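Local structure of CRISPR-associated endoribonuclease Cas2 2 (Sulfolobus solfataricus, 3EXC) at residues Leu6-Asp11 and Leu28-Ile33; Asn19-Asn24 and Lys55-Thr60. The protein cuts single-stranded RNA as a magnesium-dependent endoribonuclease of the CRISPR antiviral defence, working as a homodimer that also assembles with a Cas1 homodimer. The protein carries 2 engineered substitutions. All blocks are in the same frame, centred on the assembly; numbering follows the deposited sequence.

Contact 1: residues Leu6-Asp11 and Leu28-Ile33. With NA (sodium ion), chain C.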
loop_
_atom_site.group_PDB
_atom_site.type_symbol
_atom_site.label_atom_id
_atom_site.label_comp_id
_atom_site.label_asym_id
_atom_site.label_seq_id
_atom_site.Cartn_x
_atom_site.Cartn_y
_atom_site.Cartn_z
ATOM N N LEU A 6 10.021 0.285 5.793
ATOM C CA LEU A 6 9.512 0.567 4.485
ATOM C C LEU A 6 8.397 -0.298 4.163
ATOM O O LEU A 6 8.235 -1.340 4.754
ATOM C CB LEU A 6 10.601 0.504 3.416
ATOM C CG LEU A 6 11.461 -0.698 3.246
ATOM C CD1 LEU A 6 10.593 -1.798 2.822
ATOM C CD2 LEU A 6 12.386 -0.279 2.133
ATOM N N LEU A 7 7.563 0.204 3.264
ATOM C CA LEU A 7 6.419 -0.498 2.712
ATOM C C LEU A 7 6.689 -0.714 1.248
ATOM O O LEU A 7 7.198 0.204 0.569
ATOM C CB LEU A 7 5.197 0.388 2.662
ATOM C CG LEU A 7 4.649 0.824 3.966
ATOM C CD1 LEU A 7 3.513 1.820 3.589
ATOM C CD2 LEU A 7 4.103 -0.459 4.538
ATOM N N VAL A 8 6.315 -1.888 0.778
ATOM C CA VAL A 8 6.284 -2.132 -0.636
ATOM C C VAL A 8 4.840 -2.453 -0.934
ATOM O O VAL A 8 4.283 -3.405 -0.373
ATOM C CB VAL A 8 7.099 -3.357 -0.967
ATOM C CG1 VAL A 8 7.055 -3.614 -2.455
ATOM C CG2 VAL A 8 8.503 -3.075 -0.531
ATOM N N VAL A 9 4.242 -1.684 -1.813
ATOM C CA VAL A 9 2.901 -1.873 -2.246
ATOM C C VAL A 9 2.940 -2.125 -3.750
ATOM O O VAL A 9 3.488 -1.341 -4.535
ATOM C CB VAL A 9 2.092 -0.560 -1.941
ATOM C CG1 VAL A 9 0.629 -0.677 -2.352
ATOM C CG2 VAL A 9 2.151 -0.284 -0.437
ATOM N N TYR A 10 2.282 -3.169 -4.215
ATOM C CA TYR A 10 2.345 -3.461 -5.663
ATOM C C TYR A 10 0.968 -3.691 -6.379
ATOM O O TYR A 10 -0.093 -4.060 -5.769
ATOM C CB TYR A 10 3.358 -4.589 -5.939
ATOM C CG TYR A 10 3.154 -5.833 -5.121
ATOM C CD1 TYR A 10 3.730 -5.965 -3.865
ATOM C CD2 TYR A 10 2.371 -6.905 -5.602
ATOM C CE1 TYR A 10 3.499 -7.131 -3.079
ATOM C CE2 TYR A 10 2.159 -8.069 -4.837
ATOM C CZ TYR A 10 2.745 -8.155 -3.576
ATOM O OH TYR A 10 2.570 -9.273 -2.795
ATOM N N ASP A 11 1.002 -3.502 -7.696
ATOM C CA ASP A 11 -0.139 -3.656 -8.563
ATOM C C ASP A 11 0.488 -4.396 -9.765
ATOM O O ASP A 11 1.057 -3.810 -10.708
ATOM C CB ASP A 11 -0.692 -2.240 -8.844
ATOM C CG ASP A 11 -1.715 -2.187 -9.994
ATOM O OD1 ASP A 11 -1.975 -3.253 -10.641
ATOM O OD2 ASP A 11 -2.236 -1.041 -10.279
ATOM N N LEU A 28 13.737 -11.629 1.206
ATOM C CA LEU A 28 14.572 -10.502 1.647
ATOM C C LEU A 28 14.222 -10.085 3.077
ATOM O O LEU A 28 14.627 -8.976 3.509
ATOM C CB LEU A 28 14.408 -9.266 0.728
ATOM C CG LEU A 28 14.600 -9.342 -0.790
ATOM C CD1 LEU A 28 14.592 -7.976 -1.371
ATOM C CD2 LEU A 28 15.882 -9.999 -1.132
ATOM N N GLY A 29 13.383 -10.894 3.754
ATOM C CA GLY A 29 12.856 -10.578 5.105
ATOM C C GLY A 29 11.677 -9.598 5.293
ATOM O O GLY A 29 11.345 -9.224 6.433
ATOM N N LEU A 30 11.005 -9.163 4.237
ATOM C CA LEU A 30 9.795 -8.340 4.477
ATOM C C LEU A 30 8.640 -9.237 4.886
ATOM O O LEU A 30 8.661 -10.407 4.576
ATOM C CB LEU A 30 9.350 -7.607 3.239
ATOM C CG LEU A 30 10.284 -6.730 2.456
ATOM C CD1 LEU A 30 9.628 -5.391 2.312
ATOM C CD2 LEU A 30 11.478 -6.511 3.192
ATOM N N GLU A 31 7.610 -8.678 5.519
ATOM C CA GLU A 31 6.490 -9.450 6.000
ATOM C C GLU A 31 5.222 -9.023 5.335
ATOM O O GLU A 31 4.956 -7.817 5.235
ATOM C CB GLU A 31 6.382 -9.306 7.519
ATOM C CG GLU A 31 7.352 -10.313 8.190
ATOM C CD GLU A 31 7.298 -10.262 9.690
ATOM O OE1 GLU A 31 6.237 -9.852 10.260
ATOM O OE2 GLU A 31 8.319 -10.636 10.312
ATOM N N ARG A 32 4.404 -9.997 4.927
ATOM C CA ARG A 32 3.163 -9.623 4.285
ATOM C C ARG A 32 2.211 -8.967 5.263
ATOM O O ARG A 32 2.045 -9.443 6.344
ATOM C CB ARG A 32 2.495 -10.794 3.631
ATOM C CG ARG A 32 1.315 -10.323 2.823
ATOM C CD ARG A 32 0.427 -11.512 2.411
ATOM N NE ARG A 32 1.023 -12.344 1.364
ATOM C CZ ARG A 32 1.000 -12.112 0.046
ATOM N NH1 ARG A 32 0.403 -11.041 -0.440
ATOM N NH2 ARG A 32 1.550 -12.985 -0.793
ATOM N N ILE A 33 1.644 -7.824 4.912
ATOM C CA ILE A 33 0.587 -7.221 5.728
ATOM C C ILE A 33 -0.767 -7.258 5.001
ATOM O O ILE A 33 -1.777 -7.116 5.659
ATOM C CB ILE A 33 0.882 -5.751 6.109
ATOM C CG1 ILE A 33 1.058 -4.937 4.871
ATOM C CG2 ILE A 33 2.108 -5.669 6.935
ATOM C CD1 ILE A 33 1.126 -3.322 5.082
HETATM NA NA NA C . -2.136 -2.195 -5.261
HETATM O O HOH W 1 -2.243 -2.768 -2.506
HETATM O O HOH W 2 -3.253 -4.588 -5.922
#
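Leu30, the residue that leads from a helix-ending turn into strand 31-34, makes the largest single contribution to this contact with strand 5-11. Its CB points toward the strand, and CG lies anti to the carbonyl carbon (chi1 -54°). Leu30 CD1 touches two side chains on the same face of the strand, lying 3.8 Å from Leu6 CD1 and 3.8 Å from Val8 CG2, and Leu30 crosses both at about a right angle. On the other side, Ile33 CD1 meets Leu7 CD2 at 4.2 Å. Further along, Tyr10 OH lies 3.7 Å from Arg32 NH1, with ring and guanidinium planes 62° apart. No hydrogen bond joins the two segments. The carbonyl of Tyr10 holds a sodium ion (Tyr10 O to NA 2.8 Å) together with two waters and Gln34 of the second subunit, next to Asp11, the predicted catalytic magnesium ligand. Gly29, with positive phi, completes a Schellman motif that closes helix 15-27. Strand 37-41 lies between the two strands, so the side chains meet across it: Leu30 and Tyr10 both rest on Phe38, on the helix-covered face, while Leu7 packs against Leu7 of the second subunit.

Contact 2: residues Asn19-Asn24 and Lys55-Thr60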
loop_
_atom_site.group_PDB
_atom_site.type_symbol
_atom_site.label_atom_id
_atom_site.label_comp_id
_atom_site.label_asym_id
_atom_site.label_seq_id
_atom_site.Cartn_x
_atom_site.Cartn_y
_atom_site.Cartn_z
ATOM N N ASN A 19 3.082 -13.595 -7.488
ATOM C CA ASN A 19 3.610 -14.352 -6.370
ATOM C C ASN A 19 5.077 -14.687 -6.413
ATOM O O ASN A 19 5.637 -14.956 -5.359
ATOM C CB ASN A 19 2.797 -15.577 -6.079
ATOM C CG ASN A 19 2.367 -16.249 -7.286
ATOM O OD1 ASN A 19 1.513 -17.128 -7.224
ATOM N ND2 ASN A 19 2.940 -15.859 -8.429
ATOM N N LYS A 20 5.712 -14.650 -7.591
ATOM C CA LYS A 20 7.167 -14.550 -7.618
ATOM C C LYS A 20 7.638 -13.370 -6.762
ATOM O O LYS A 20 8.554 -13.510 -5.953
ATOM C CB LYS A 20 7.637 -14.338 -9.018
ATOM C CG LYS A 20 9.119 -14.631 -9.215
ATOM C CD LYS A 20 9.517 -14.557 -10.723
ATOM C CE LYS A 20 10.597 -15.516 -11.057
ATOM N NZ LYS A 20 10.812 -15.582 -12.523
ATOM N N LEU A 21 7.010 -12.208 -6.938
ATOM C CA LEU A 21 7.377 -10.987 -6.161
ATOM C C LEU A 21 7.122 -11.178 -4.672
ATOM O O LEU A 21 8.019 -10.973 -3.892
ATOM C CB LEU A 21 6.630 -9.751 -6.679
ATOM C CG LEU A 21 6.990 -8.434 -5.989
ATOM C CD1 LEU A 21 8.428 -8.070 -6.245
ATOM C CD2 LEU A 21 6.063 -7.336 -6.491
ATOM N N ALA A 22 5.927 -11.660 -4.306
ATOM C CA ALA A 22 5.577 -11.964 -2.901
ATOM C C ALA A 22 6.620 -12.898 -2.327
ATOM O O ALA A 22 7.114 -12.662 -1.230
ATOM C CB ALA A 22 4.194 -12.572 -2.771
ATOM N N ASN A 23 6.991 -13.923 -3.089
ATOM C CA ASN A 23 7.982 -14.914 -2.621
ATOM C C ASN A 23 9.321 -14.287 -2.373
ATOM O O ASN A 23 9.981 -14.605 -1.377
ATOM C CB ASN A 23 8.199 -16.065 -3.629
ATOM C CG ASN A 23 7.051 -17.054 -3.651
ATOM O OD1 ASN A 23 6.114 -16.973 -2.821
ATOM N ND2 ASN A 23 7.071 -17.955 -4.629
ATOM N N ASN A 24 9.736 -13.428 -3.305
ATOM C CA ASN A 24 11.019 -12.734 -3.156
ATOM C C ASN A 24 11.111 -11.668 -2.085
ATOM O O ASN A 24 12.121 -11.548 -1.389
ATOM C CB ASN A 24 11.488 -12.220 -4.481
ATOM C CG ASN A 24 12.166 -13.321 -5.279
ATOM O OD1 ASN A 24 11.506 -14.055 -6.054
ATOM N ND2 ASN A 24 13.477 -13.508 -5.018
ATOM N N LYS A 55 12.359 -4.649 -10.012
ATOM C CA LYS A 55 12.457 -4.356 -11.472
ATOM C C LYS A 55 12.564 -5.623 -12.371
ATOM O O LYS A 55 12.009 -5.670 -13.495
ATOM C CB LYS A 55 13.632 -3.422 -11.801
ATOM C CG LYS A 55 13.535 -1.971 -11.294
ATOM C CD LYS A 55 14.758 -1.152 -11.804
ATOM C CE LYS A 55 14.626 0.302 -11.338
ATOM N NZ LYS A 55 13.702 1.167 -12.196
ATOM N N LEU A 56 13.269 -6.638 -11.877
ATOM C CA LEU A 56 13.524 -7.834 -12.678
ATOM C C LEU A 56 12.248 -8.652 -12.761
ATOM O O LEU A 56 12.003 -9.303 -13.775
ATOM C CB LEU A 56 14.667 -8.635 -12.086
ATOM C CG LEU A 56 16.097 -8.047 -12.142
ATOM C CD1 LEU A 56 17.161 -8.863 -11.407
ATOM C CD2 LEU A 56 16.598 -7.870 -13.558
ATOM N N ILE A 57 11.400 -8.580 -11.739
ATOM C CA ILE A 57 10.225 -9.446 -11.695
ATOM C C ILE A 57 9.004 -8.827 -12.377
ATOM O O ILE A 57 8.268 -9.505 -13.068
ATOM C CB ILE A 57 9.829 -9.838 -10.217
ATOM C CG1 ILE A 57 10.866 -10.808 -9.636
ATOM C CG2 ILE A 57 8.395 -10.514 -10.176
ATOM C CD1 ILE A 57 10.767 -10.914 -8.110
ATOM N N VAL A 58 8.732 -7.556 -12.110
ATOM C CA VAL A 58 7.484 -7.018 -12.597
ATOM C C VAL A 58 7.661 -6.559 -14.046
ATOM O O VAL A 58 8.807 -6.302 -14.481
ATOM C CB VAL A 58 6.995 -5.835 -11.722
ATOM C CG1 VAL A 58 6.896 -6.305 -10.234
ATOM C CG2 VAL A 58 7.883 -4.591 -11.926
ATOM N N ASP A 59 6.535 -6.445 -14.772
ATOM C CA ASP A 59 6.495 -5.787 -16.101
ATOM C C ASP A 59 6.435 -4.298 -15.869
ATOM O O ASP A 59 5.439 -3.767 -15.490
ATOM C CB ASP A 59 5.265 -6.245 -16.882
ATOM C CG ASP A 59 5.134 -5.584 -18.270
ATOM O OD1 ASP A 59 5.614 -4.424 -18.538
ATOM O OD2 ASP A 59 4.473 -6.257 -19.093
ATOM N N THR A 60 7.528 -3.630 -16.133
ATOM C CA THR A 60 7.657 -2.186 -15.975
ATOM C C THR A 60 6.827 -1.257 -16.889
ATOM O O THR A 60 6.706 -0.039 -16.623
ATOM C CB THR A 60 9.115 -1.921 -16.102
ATOM O OG1 THR A 60 9.658 -2.200 -14.810
ATOM C CG2 THR A 60 9.469 -0.479 -16.593
#
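Ile57, at the C-terminal end of helix 47-57, is a single branched side chain laid against one turn of helix 15-27, and its two arms divide the work. With CG1 anti to the carbonyl carbon (chi1 -71°), CG2 is set anti to the backbone N and comes up to the start of Leu21, 3.9 Å from Leu21 N and 4.0 Å from Leu21 CB. The other arm is extended (chi2 164°) and runs over the helix backbone, bringing Ile57 CD1 to 3.9 Å from Leu21 CA and equally close to Asn24 CB. Along its flank lies the aliphatic part of Lys20: CG leaves anti to the backbone N, and the chain passes Ile57 with Lys20 CD 4.1 Å from Ile57 CG1 before bending at chi3. The lysine methylenes thus form the solvent-exposed edge of the contact.

Leu21 divides its two methyls: CD1 stays beside Ile57 CD1, while CD2 turns to Val58. CG is anti to the backbone N (chi1 -177°), and the second torsion then brings Leu21 CD2 to Val58 CG1 at 4.0 Å, the two side chains crossing obliquely. Val58 is the first residue to leave helical geometry, so this touch lies just where helix 47-57 gives way to the loop; there both side chains also pack on Val12. The packing is van der Waals throughout. Such pairing of helices 15-27 and 47-57 on one face of a four-stranded antiparallel sheet is typical of the ferredoxin-like fold of Cas2, with its double split beta-alpha-beta topology.

In the fold
Helix 15-27 ties the two contacts together: following strand 5-11 and leading into strand 31-34, it supplies residues 19-24 of contact 2. Their centres lie about 12 Å apart, and they meet where Leu21 CD2 packs 3.5 Å from Tyr10 CG and Ala22 CB packs against Arg32 NH2. Contact 1 is buried near the centre of the chain and joins strands of the sheet; contact 2 is partly buried and joins helices 15-27 and 47-57 on one face of that sheet. Both are mainly apolar, but contact 1 adds a bound sodium and the Asp11 end of a strand facing the second subunit, whereas contact 2 has an exposed lysine at its edge and reaches that subunit through Val58.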